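Local coordinates for protein proteolytically activated form of PPO4 Tyrosinase (Agaricus bisporus var. bisporus H97, PDB 4OUA) that catalyses the o-hydroxylation of monophenols and the oxidation of the resulting o-diphenols to o-quinones, using a pair of copper ions, at residues F27-I32 with V149-Y154; S82-P87 with W300-P305; V285-S290 with Y349-F354. All coordinates share one frame; numbering follows the deposited sequence.

Contacts 2 and 3 lie close to the dicopper site. The side chain of Gln83 in contact 2 is about 9 Å from a copper ion, and that of Asp286 in contact 3 about 11 Å. The two contacts touch through Leu289, whose CD2 packs 4.0 Å from Pro87 CB and 4.0 Å from Trp300 CH2. Their centres are about 20 Å apart. Contact 1 is peripheral and lies on the opposite side of the chain's centre from contact 2, about 39 Å away between centres. It is about 25 Å from contact 3 by the same measure. The side chain of its Thr152 comes within about 11 Å of a bound 6-tungstotellurate.

Contact 1: F27-I32 with V149-Y154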
loop_
_atom_site.group_PDB
_atom_site.type_symbol
_atom_site.label_atom_id
_atom_site.label_comp_id
_atom_site.label_asym_id
_atom_site.label_seq_id
_atom_site.Cartn_x
_atom_site.Cartn_y
_atom_site.Cartn_z
ATOM N N PHE A 27 -4.687 18.449 -0.333
ATOM C CA PHE A 27 -4.249 17.059 -0.435
ATOM C C PHE A 27 -5.327 16.149 -1.016
ATOM O O PHE A 27 -5.046 15.307 -1.870
ATOM C CB PHE A 27 -3.819 16.532 0.937
ATOM C CG PHE A 27 -2.450 16.978 1.360
ATOM C CD1 PHE A 27 -1.483 17.286 0.416
ATOM C CD2 PHE A 27 -2.126 17.086 2.703
ATOM C CE1 PHE A 27 -0.218 17.693 0.804
ATOM C CE2 PHE A 27 -0.865 17.494 3.096
ATOM C CZ PHE A 27 0.090 17.798 2.145
ATOM N N PHE A 28 -6.559 16.316 -0.547
ATOM C CA PHE A 28 -7.658 15.464 -0.984
ATOM C C PHE A 28 -8.006 15.717 -2.445
ATOM O O PHE A 28 -8.222 14.777 -3.208
ATOM C CB PHE A 28 -8.888 15.679 -0.101
ATOM C CG PHE A 28 -10.009 14.720 -0.381
ATOM C CD1 PHE A 28 -9.877 13.375 -0.079
ATOM C CD2 PHE A 28 -11.197 15.163 -0.937
ATOM C CE1 PHE A 28 -10.907 12.487 -0.335
ATOM C CE2 PHE A 28 -12.231 14.282 -1.194
ATOM C CZ PHE A 28 -12.086 12.941 -0.893
ATOM N N THR A 29 -8.058 16.990 -2.830
ATOM C CA THR A 29 -8.331 17.366 -4.212
ATOM C C THR A 29 -7.265 16.826 -5.158
ATOM O O THR A 29 -7.579 16.290 -6.221
ATOM C CB THR A 29 -8.408 18.894 -4.380
ATOM O OG1 THR A 29 -9.585 19.393 -3.732
ATOM C CG2 THR A 29 -8.453 19.263 -5.854
ATOM N N LEU A 30 -6.003 16.975 -4.766
ATOM C CA LEU A 30 -4.891 16.521 -5.593
ATOM C C LEU A 30 -4.888 15.005 -5.724
ATOM O O LEU A 30 -4.523 14.464 -6.768
ATOM C CB LEU A 30 -3.557 17.000 -5.015
ATOM C CG LEU A 30 -3.227 18.482 -5.204
ATOM C CD1 LEU A 30 -1.865 18.811 -4.609
ATOM C CD2 LEU A 30 -3.276 18.856 -6.678
ATOM N N TYR A 31 -5.303 14.324 -4.662
ATOM C CA TYR A 31 -5.326 12.867 -4.647
ATOM C C TYR A 31 -6.432 12.327 -5.551
ATOM O O TYR A 31 -6.224 11.373 -6.299
ATOM C CB TYR A 31 -5.500 12.350 -3.217
ATOM C CG TYR A 31 -5.249 10.867 -3.071
ATOM C CD1 TYR A 31 -3.956 10.367 -2.991
ATOM C CD2 TYR A 31 -6.305 9.965 -3.013
ATOM C CE1 TYR A 31 -3.719 9.012 -2.858
ATOM C CE2 TYR A 31 -6.078 8.607 -2.881
ATOM C CZ TYR A 31 -4.782 8.137 -2.803
ATOM O OH TYR A 31 -4.548 6.787 -2.672
ATOM N N ILE A 32 -7.608 12.946 -5.481
ATOM C CA ILE A 32 -8.742 12.539 -6.303
ATOM C C ILE A 32 -8.482 12.807 -7.783
ATOM O O ILE A 32 -8.888 12.027 -8.647
ATOM C CB ILE A 32 -10.033 13.266 -5.883
ATOM C CG1 ILE A 32 -10.354 12.986 -4.413
ATOM C CG2 ILE A 32 -11.192 12.851 -6.776
ATOM C CD1 ILE A 32 -10.599 11.527 -4.105
ATOM N N VAL A 149 -17.514 12.807 -4.340
ATOM C CA VAL A 149 -16.743 13.464 -3.289
ATOM C C VAL A 149 -16.496 14.936 -3.600
ATOM O O VAL A 149 -16.339 15.319 -4.757
ATOM C CB VAL A 149 -15.384 12.768 -3.067
ATOM C CG1 VAL A 149 -15.584 11.373 -2.484
ATOM C CG2 VAL A 149 -14.593 12.709 -4.366
ATOM N N LYS A 150 -16.458 15.754 -2.552
ATOM C CA LYS A 150 -16.235 17.188 -2.698
ATOM C C LYS A 150 -14.753 17.532 -2.814
ATOM O O LYS A 150 -13.952 17.187 -1.944
ATOM C CB LYS A 150 -16.841 17.947 -1.515
ATOM C CG LYS A 150 -18.347 17.825 -1.378
ATOM C CD LYS A 150 -18.836 18.606 -0.167
ATOM C CE LYS A 150 -20.340 18.488 0.013
ATOM N NZ LYS A 150 -20.801 19.208 1.233
ATOM N N ILE A 151 -14.394 18.219 -3.893
ATOM C CA ILE A 151 -13.039 18.726 -4.054
ATOM C C ILE A 151 -13.081 20.186 -4.486
ATOM O O ILE A 151 -14.154 20.747 -4.708
ATOM C CB ILE A 151 -12.235 17.908 -5.083
ATOM C CG1 ILE A 151 -12.874 18.011 -6.467
ATOM C CG2 ILE A 151 -12.131 16.457 -4.647
ATOM C CD1 ILE A 151 -12.113 17.268 -7.542
ATOM N N THR A 152 -11.908 20.801 -4.590
ATOM C CA THR A 152 -11.815 22.175 -5.061
ATOM C C THR A 152 -11.512 22.189 -6.554
ATOM O O THR A 152 -10.576 21.532 -7.013
ATOM C CB THR A 152 -10.733 22.965 -4.304
ATOM O OG1 THR A 152 -11.120 23.112 -2.932
ATOM C CG2 THR A 152 -10.548 24.341 -4.920
ATOM N N ASN A 153 -12.313 22.932 -7.310
ATOM C CA ASN A 153 -12.131 23.009 -8.751
ATOM C C ASN A 153 -10.929 23.874 -9.115
ATOM O O ASN A 153 -10.383 24.581 -8.266
ATOM C CB ASN A 153 -13.392 23.546 -9.421
ATOM C CG ASN A 153 -13.620 22.940 -10.787
ATOM O OD1 ASN A 153 -12.714 22.349 -11.375
ATOM N ND2 ASN A 153 -14.837 23.082 -11.302
ATOM N N TYR A 154 -10.524 23.822 -10.381
ATOM C CA TYR A 154 -9.318 24.512 -10.828
ATOM C C TYR A 154 -9.456 26.033 -10.780
ATOM O O TYR A 154 -8.485 26.757 -10.998
ATOM C CB TYR A 154 -8.949 24.069 -12.244
ATOM C CG TYR A 154 -8.680 22.587 -12.368
ATOM C CD1 TYR A 154 -7.500 22.034 -11.887
ATOM C CD2 TYR A 154 -9.602 21.743 -12.971
ATOM C CE1 TYR A 154 -7.247 20.678 -11.999
ATOM C CE2 TYR A 154 -9.357 20.386 -13.088
ATOM C CZ TYR A 154 -8.179 19.859 -12.600
ATOM O OH TYR A 154 -7.931 18.510 -12.714
#
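Segment 27-32 of helix 25-39 lies across 149-152 of strand 148-152, Thr29 facing Ile151, with the two axes 7.3 Å apart at closest approach and 106° between their directions. The motif is a helix packed on one face of a beta-hairpin, whose other strand is 158-162. Val149 and Ile151 point toward the helix, while Lys150 between them points away.

Thr29 makes the polar link. Thr29 OG1 accepts the backbone N-H of Thr152, 2.8 Å from Thr152 N, in a nearly straight bond of 175°. With OG1 anti to the carbonyl carbon (chi1 -69°), the hydroxyl sits beside its own backbone N and also bonds Glu25 O, one turn earlier in the helix. Thr29 CG2 touches Thr152 O. An alanine here would probably leave the Thr152 N-H without its acceptor and open a gap where CG2 met the strand.

Most of the other contacts are apolar. Ile151 CG2 packs against Ile32 CG1 at 3.9 Å, and Ile32 CG1 in turn lies over the centre of the Phe28 ring. Val149 CG2 meets both CG2 and CD1 of Ile32. Trp119, on helix 116-125, touches both Thr29 and Thr152 and so covers the polar end of the contact. At the other end the rim of the Phe28 ring meets the strand. Phe28 CZ is 4.0 Å from Val149 CB, and Phe28 CE2 is 3.5 Å from Lys150 O, which lies in the plane of the ring.

Contact 2: S82-P87 with W300-P305; sequences SQVLFP and WVTQGP
The type I beta turn from Gln83 to Phe86 joins the copper ligand His81 to helix 86-109, which carries another ligand of the same copper, His90. Val84, near the middle of the turn, packs onto the chain at 300-305. Its side chain points mainly at the backbone there. Val84 CG2 is 3.4 Å from Thr302 O and 4.0 Å from Gly304 N. Val84 CG1, anti to the carbonyl carbon (chi1 -70°), reaches Thr302 O as well, so both methyls straddle this one carbonyl oxygen.

Leu85 adds a purely apolar contact. Leu85 CD2 meets Val301 CG1 at 4.0 Å, and the two side chains cross obliquely. At the far end Gln83 CB lies 4.0 Å from Pro305 O. No hydrogen bond joins the two segments. The turn is closed by Phe86 N to Gln83 O, and Val84 O is bonded by Trp229 NE1. The side chain of Trp229 also touches Val301 and Thr302, while strand 304-305 pairs with strand 318-319. The turn belongs to the common central domain of tyrosinases, where it leads into the helix that bears His90, with the chain at 300-305 packed against Val84.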
loop_
_atom_site.group_PDB
_atom_site.type_symbol
_atom_site.label_atom_id
_atom_site.label_comp_id
_atom_site.label_asym_id
_atom_site.label_seq_id
_atom_site.Cartn_x
_atom_site.Cartn_y
_atom_site.Cartn_z
ATOM N N SER A 82 4.890 -14.766 2.135
ATOM C CA SER A 82 5.307 -15.958 2.868
ATOM C C SER A 82 6.828 -16.091 2.918
ATOM O O SER A 82 7.358 -17.182 3.128
ATOM C CB SER A 82 4.692 -17.212 2.243
ATOM O OG SER A 82 3.285 -17.094 2.151
ATOM N N GLN A 83 7.525 -14.975 2.728
ATOM C CA GLN A 83 8.982 -14.976 2.737
ATOM C C GLN A 83 9.541 -13.763 3.479
ATOM O O GLN A 83 8.821 -12.802 3.749
ATOM C CB GLN A 83 9.523 -15.015 1.307
ATOM C CG GLN A 83 8.789 -14.098 0.350
ATOM C CD GLN A 83 9.618 -13.754 -0.868
ATOM O OE1 GLN A 83 10.782 -13.379 -0.748
ATOM N NE2 GLN A 83 9.023 -13.881 -2.048
ATOM N N VAL A 84 10.833 -13.815 3.794
ATOM C CA VAL A 84 11.476 -12.796 4.620
ATOM C C VAL A 84 11.473 -11.403 3.996
ATOM O O VAL A 84 11.679 -10.408 4.690
ATOM C CB VAL A 84 12.938 -13.179 4.933
ATOM C CG1 VAL A 84 12.987 -14.355 5.894
ATOM C CG2 VAL A 84 13.691 -13.496 3.650
ATOM N N LEU A 85 11.237 -11.330 2.690
ATOM C CA LEU A 85 11.327 -10.060 1.975
ATOM C C LEU A 85 10.001 -9.308 1.915
ATOM O O LEU A 85 9.929 -8.231 1.327
ATOM C CB LEU A 85 11.843 -10.287 0.553
ATOM C CG LEU A 85 13.283 -10.783 0.427
ATOM C CD1 LEU A 85 13.709 -10.797 -1.028
ATOM C CD2 LEU A 85 14.219 -9.921 1.262
ATOM N N PHE A 86 8.962 -9.874 2.523
ATOM C CA PHE A 86 7.623 -9.292 2.450
ATOM C C PHE A 86 7.589 -7.818 2.852
ATOM O O PHE A 86 7.111 -6.979 2.090
ATOM C CB PHE A 86 6.642 -10.079 3.324
ATOM C CG PHE A 86 5.302 -9.415 3.471
ATOM C CD1 PHE A 86 4.356 -9.504 2.464
ATOM C CD2 PHE A 86 4.993 -8.694 4.612
ATOM C CE1 PHE A 86 3.124 -8.888 2.593
ATOM C CE2 PHE A 86 3.762 -8.077 4.747
ATOM C CZ PHE A 86 2.827 -8.175 3.735
ATOM N N PRO A 87 8.095 -7.499 4.053
ATOM C CA PRO A 87 8.066 -6.112 4.532
ATOM C C PRO A 87 8.824 -5.140 3.628
ATOM O O PRO A 87 8.296 -4.076 3.304
ATOM C CB PRO A 87 8.733 -6.205 5.908
ATOM C CG PRO A 87 8.525 -7.620 6.332
ATOM C CD PRO A 87 8.628 -8.420 5.071
ATOM N N TRP A 300 16.683 -6.612 11.484
ATOM C CA TRP A 300 16.261 -6.444 10.098
ATOM C C TRP A 300 16.184 -7.791 9.376
ATOM O O TRP A 300 16.036 -8.834 10.010
ATOM C CB TRP A 300 17.209 -5.491 9.364
ATOM C CG TRP A 300 16.574 -4.783 8.199
ATOM C CD1 TRP A 300 17.012 -4.774 6.907
ATOM C CD2 TRP A 300 15.380 -3.990 8.223
ATOM N NE1 TRP A 300 16.170 -4.020 6.125
ATOM C CE2 TRP A 300 15.159 -3.529 6.908
ATOM C CE3 TRP A 300 14.477 -3.624 9.227
ATOM C CZ2 TRP A 300 14.072 -2.720 6.572
ATOM C CZ3 TRP A 300 13.399 -2.822 8.891
ATOM C CH2 TRP A 300 13.206 -2.379 7.575
ATOM N N VAL A 301 16.287 -7.758 8.051
ATOM C CA VAL A 301 16.101 -8.947 7.224
ATOM C C VAL A 301 17.099 -10.060 7.528
ATOM O O VAL A 301 18.303 -9.823 7.611
ATOM C CB VAL A 301 16.211 -8.603 5.723
ATOM C CG1 VAL A 301 15.949 -9.841 4.873
ATOM C CG2 VAL A 301 15.250 -7.478 5.361
ATOM N N THR A 302 16.583 -11.275 7.689
ATOM C CA THR A 302 17.424 -12.458 7.834
ATOM C C THR A 302 17.205 -13.388 6.645
ATOM O O THR A 302 16.263 -13.209 5.872
ATOM C CB THR A 302 17.136 -13.219 9.142
ATOM O OG1 THR A 302 15.839 -13.823 9.076
ATOM C CG2 THR A 302 17.196 -12.275 10.335
ATOM N N GLN A 303 18.077 -14.379 6.502
ATOM C CA GLN A 303 18.024 -15.286 5.360
ATOM C C GLN A 303 16.809 -16.211 5.406
ATOM O O GLN A 303 16.357 -16.613 6.478
ATOM C CB GLN A 303 19.309 -16.111 5.288
ATOM C CG GLN A 303 19.279 -17.209 4.245
ATOM C CD GLN A 303 20.627 -17.873 4.069
ATOM O OE1 GLN A 303 21.668 -17.247 4.269
ATOM N NE2 GLN A 303 20.615 -19.147 3.696
ATOM N N GLY A 304 16.286 -16.544 4.228
ATOM C CA GLY A 304 15.128 -17.411 4.112
ATOM C C GLY A 304 14.846 -17.788 2.668
ATOM O O GLY A 304 15.243 -17.072 1.748
ATOM N N PRO A 305 14.160 -18.921 2.460
ATOM C CA PRO A 305 13.858 -19.448 1.124
ATOM C C PRO A 305 12.610 -18.839 0.486
ATOM O O PRO A 305 11.721 -18.360 1.191
ATOM C CB PRO A 305 13.645 -20.937 1.391
ATOM C CG PRO A 305 13.063 -20.970 2.768
ATOM C CD PRO A 305 13.721 -19.840 3.527
#

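Contact 3: V285-S290 with Y349-F354; sequences VDRHLS and YSYPDF
Asp286, on helix 277-295, takes two tyrosine hydroxyls on a single carboxylate oxygen. Tyr349 OH donates to Asp286 OD2 at 2.9 Å. Tyr351 OH donates to the same OD2, though the 2.5 Å modelled between Tyr351 OH and Asp286 OD2 is doubtful at this resolution. Tyr349 meets the aspartate tip to tip, on the syn side of OD2 and 28° out of the carboxylate plane. Tyr351 crosses it at about a right angle. The first torsion puts Asp286 CG anti to the backbone N (chi1 -172°). The other oxygen, OD1, forms a salt bridge with Arg91, and Arg15 adds a weak bond to Tyr351 OH. These cations would probably favour the charged form of the buried aspartate.

Arg287 is likewise well supplied with acceptors. Arg287 NH1 donates to Asp353 OD1 at 2.9 Å, close to the guanidinium plane and with an angle of 163° at the hydrogen. The salt bridge also includes Asp353 OD2, and this oxygen bonds His372 NE2 too. NH2 is paired with Asp132 and NE with Asn284 OD1. The aliphatic part of the arginine covers one face of Tyr351, with Arg287 CB 3.7 Å from the ring centroid in a CH-pi contact.

Ser290 OG makes a weak bond of 3.4 Å to Asp286 O within the helix, and CE2 of Tyr351 lies close to this hydroxyl. Phe354 brings the edge of its ring to the helix backbone, Phe354 CZ being 3.5 Å from Ser290 O.

Tyr349 and Tyr351 form the Tyr-X-Tyr motif of tyrosinases. It ties strand 349-350, which pairs in parallel with strand 13-14, to helix 277-295, where the copper ligand His282 sits, with Arg91 of helix 86-109 alongside.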
loop_
_atom_site.group_PDB
_atom_site.type_symbol
_atom_site.label_atom_id
_atom_site.label_comp_id
_atom_site.label_asym_id
_atom_site.label_seq_id
_atom_site.Cartn_x
_atom_site.Cartn_y
_atom_site.Cartn_z
ATOM N N VAL A 285 0.535 -0.653 6.581
ATOM C CA VAL A 285 1.373 -1.818 6.825
ATOM C C VAL A 285 2.826 -1.380 6.929
ATOM O O VAL A 285 3.600 -1.928 7.715
ATOM C CB VAL A 285 1.229 -2.871 5.714
ATOM C CG1 VAL A 285 2.311 -3.936 5.841
ATOM C CG2 VAL A 285 -0.158 -3.494 5.751
ATOM N N ASP A 286 3.186 -0.379 6.134
ATOM C CA ASP A 286 4.535 0.163 6.153
ATOM C C ASP A 286 4.761 0.983 7.417
ATOM O O ASP A 286 5.876 1.044 7.935
ATOM C CB ASP A 286 4.789 1.018 4.913
ATOM C CG ASP A 286 6.237 1.440 4.785
ATOM O OD1 ASP A 286 7.029 0.669 4.205
ATOM O OD2 ASP A 286 6.583 2.540 5.264
ATOM N N ARG A 287 3.697 1.609 7.912
ATOM C CA ARG A 287 3.778 2.394 9.138
ATOM C C ARG A 287 4.036 1.484 10.330
ATOM O O ARG A 287 4.730 1.858 11.274
ATOM C CB ARG A 287 2.497 3.200 9.358
ATOM C CG ARG A 287 2.582 4.177 10.520
ATOM C CD ARG A 287 1.313 4.999 10.652
ATOM N NE ARG A 287 0.218 4.216 11.214
ATOM C CZ ARG A 287 -0.179 4.293 12.479
ATOM N NH1 ARG A 287 0.423 5.126 13.315
ATOM N NH2 ARG A 287 -1.183 3.543 12.907
ATOM N N HIS A 288 3.462 0.285 10.278
ATOM C CA HIS A 288 3.686 -0.719 11.308
ATOM C C HIS A 288 5.163 -1.089 11.357
ATOM O O HIS A 288 5.748 -1.224 12.432
ATOM C CB HIS A 288 2.832 -1.963 11.046
ATOM C CG HIS A 288 1.371 -1.754 11.289
ATOM N ND1 HIS A 288 0.415 -2.673 10.913
ATOM C CD2 HIS A 288 0.700 -0.735 11.880
ATOM C CE1 HIS A 288 -0.781 -2.230 11.259
ATOM N NE2 HIS A 288 -0.636 -1.056 11.846
ATOM N N LEU A 289 5.757 -1.244 10.179
ATOM C CA LEU A 289 7.175 -1.557 10.072
ATOM C C LEU A 289 8.021 -0.448 10.690
ATOM O O LEU A 289 9.002 -0.720 11.378
ATOM C CB LEU A 289 7.563 -1.772 8.609
ATOM C CG LEU A 289 9.003 -2.210 8.348
ATOM C CD1 LEU A 289 9.307 -3.499 9.089
ATOM C CD2 LEU A 289 9.237 -2.377 6.857
ATOM N N SER A 290 7.630 0.800 10.446
ATOM C CA SER A 290 8.331 1.949 11.013
ATOM C C SER A 290 8.206 1.968 12.533
ATOM O O SER A 290 9.178 2.236 13.238
ATOM C CB SER A 290 7.793 3.257 10.428
ATOM O OG SER A 290 8.101 3.370 9.050
ATOM N N TYR A 349 9.861 10.196 2.832
ATOM C CA TYR A 349 8.609 10.091 3.568
ATOM C C TYR A 349 8.828 9.676 5.018
ATOM O O TYR A 349 9.928 9.290 5.410
ATOM C CB TYR A 349 7.658 9.108 2.875
ATOM C CG TYR A 349 7.969 7.646 3.106
ATOM C CD1 TYR A 349 7.356 6.942 4.134
ATOM C CD2 TYR A 349 8.857 6.965 2.286
ATOM C CE1 TYR A 349 7.629 5.604 4.348
ATOM C CE2 TYR A 349 9.136 5.627 2.490
ATOM C CZ TYR A 349 8.518 4.952 3.522
ATOM O OH TYR A 349 8.792 3.619 3.730
ATOM N N SER A 350 7.764 9.770 5.806
ATOM C CA SER A 350 7.796 9.400 7.214
ATOM C C SER A 350 6.379 9.410 7.771
ATOM O O SER A 350 5.423 9.670 7.041
ATOM C CB SER A 350 8.693 10.350 8.009
ATOM O OG SER A 350 8.693 10.015 9.387
ATOM N N TYR A 351 6.243 9.133 9.064
ATOM C CA TYR A 351 4.924 9.084 9.683
ATOM C C TYR A 351 4.834 10.042 10.861
ATOM O O TYR A 351 5.816 10.258 11.570
ATOM C CB TYR A 351 4.595 7.654 10.120
ATOM C CG TYR A 351 4.618 6.673 8.972
ATOM C CD1 TYR A 351 3.493 6.470 8.185
ATOM C CD2 TYR A 351 5.769 5.963 8.661
ATOM C CE1 TYR A 351 3.511 5.582 7.126
ATOM C CE2 TYR A 351 5.797 5.072 7.605
ATOM C CZ TYR A 351 4.665 4.885 6.841
ATOM O OH TYR A 351 4.686 4.000 5.788
ATOM N N PRO A 352 3.644 10.623 11.067
ATOM C CA PRO A 352 3.394 11.632 12.103
ATOM C C PRO A 352 3.549 11.088 13.522
ATOM O O PRO A 352 3.557 11.868 14.476
ATOM C CB PRO A 352 1.945 12.056 11.836
ATOM C CG PRO A 352 1.339 10.910 11.112
ATOM C CD PRO A 352 2.436 10.329 10.278
ATOM N N ASP A 353 3.671 9.770 13.654
ATOM C CA ASP A 353 3.855 9.139 14.956
ATOM C C ASP A 353 5.185 9.537 15.588
ATOM O O ASP A 353 5.365 9.412 16.798
ATOM C CB ASP A 353 3.779 7.616 14.828
ATOM C CG ASP A 353 2.531 7.153 14.100
ATOM O OD1 ASP A 353 2.561 7.089 12.853
ATOM O OD2 ASP A 353 1.523 6.853 14.774
ATOM N N PHE A 354 6.109 10.023 14.765
ATOM C CA PHE A 354 7.461 10.327 15.219
ATOM C C PHE A 354 7.737 11.823 15.349
ATOM O O PHE A 354 8.858 12.221 15.664
ATOM C CB PHE A 354 8.487 9.711 14.265
ATOM C CG PHE A 354 8.355 8.225 14.108
ATOM C CD1 PHE A 354 8.897 7.366 15.049
ATOM C CD2 PHE A 354 7.697 7.686 13.017
ATOM C CE1 PHE A 354 8.782 5.997 14.906
ATOM C CE2 PHE A 354 7.578 6.316 12.867
ATOM C CZ PHE A 354 8.121 5.471 13.814
#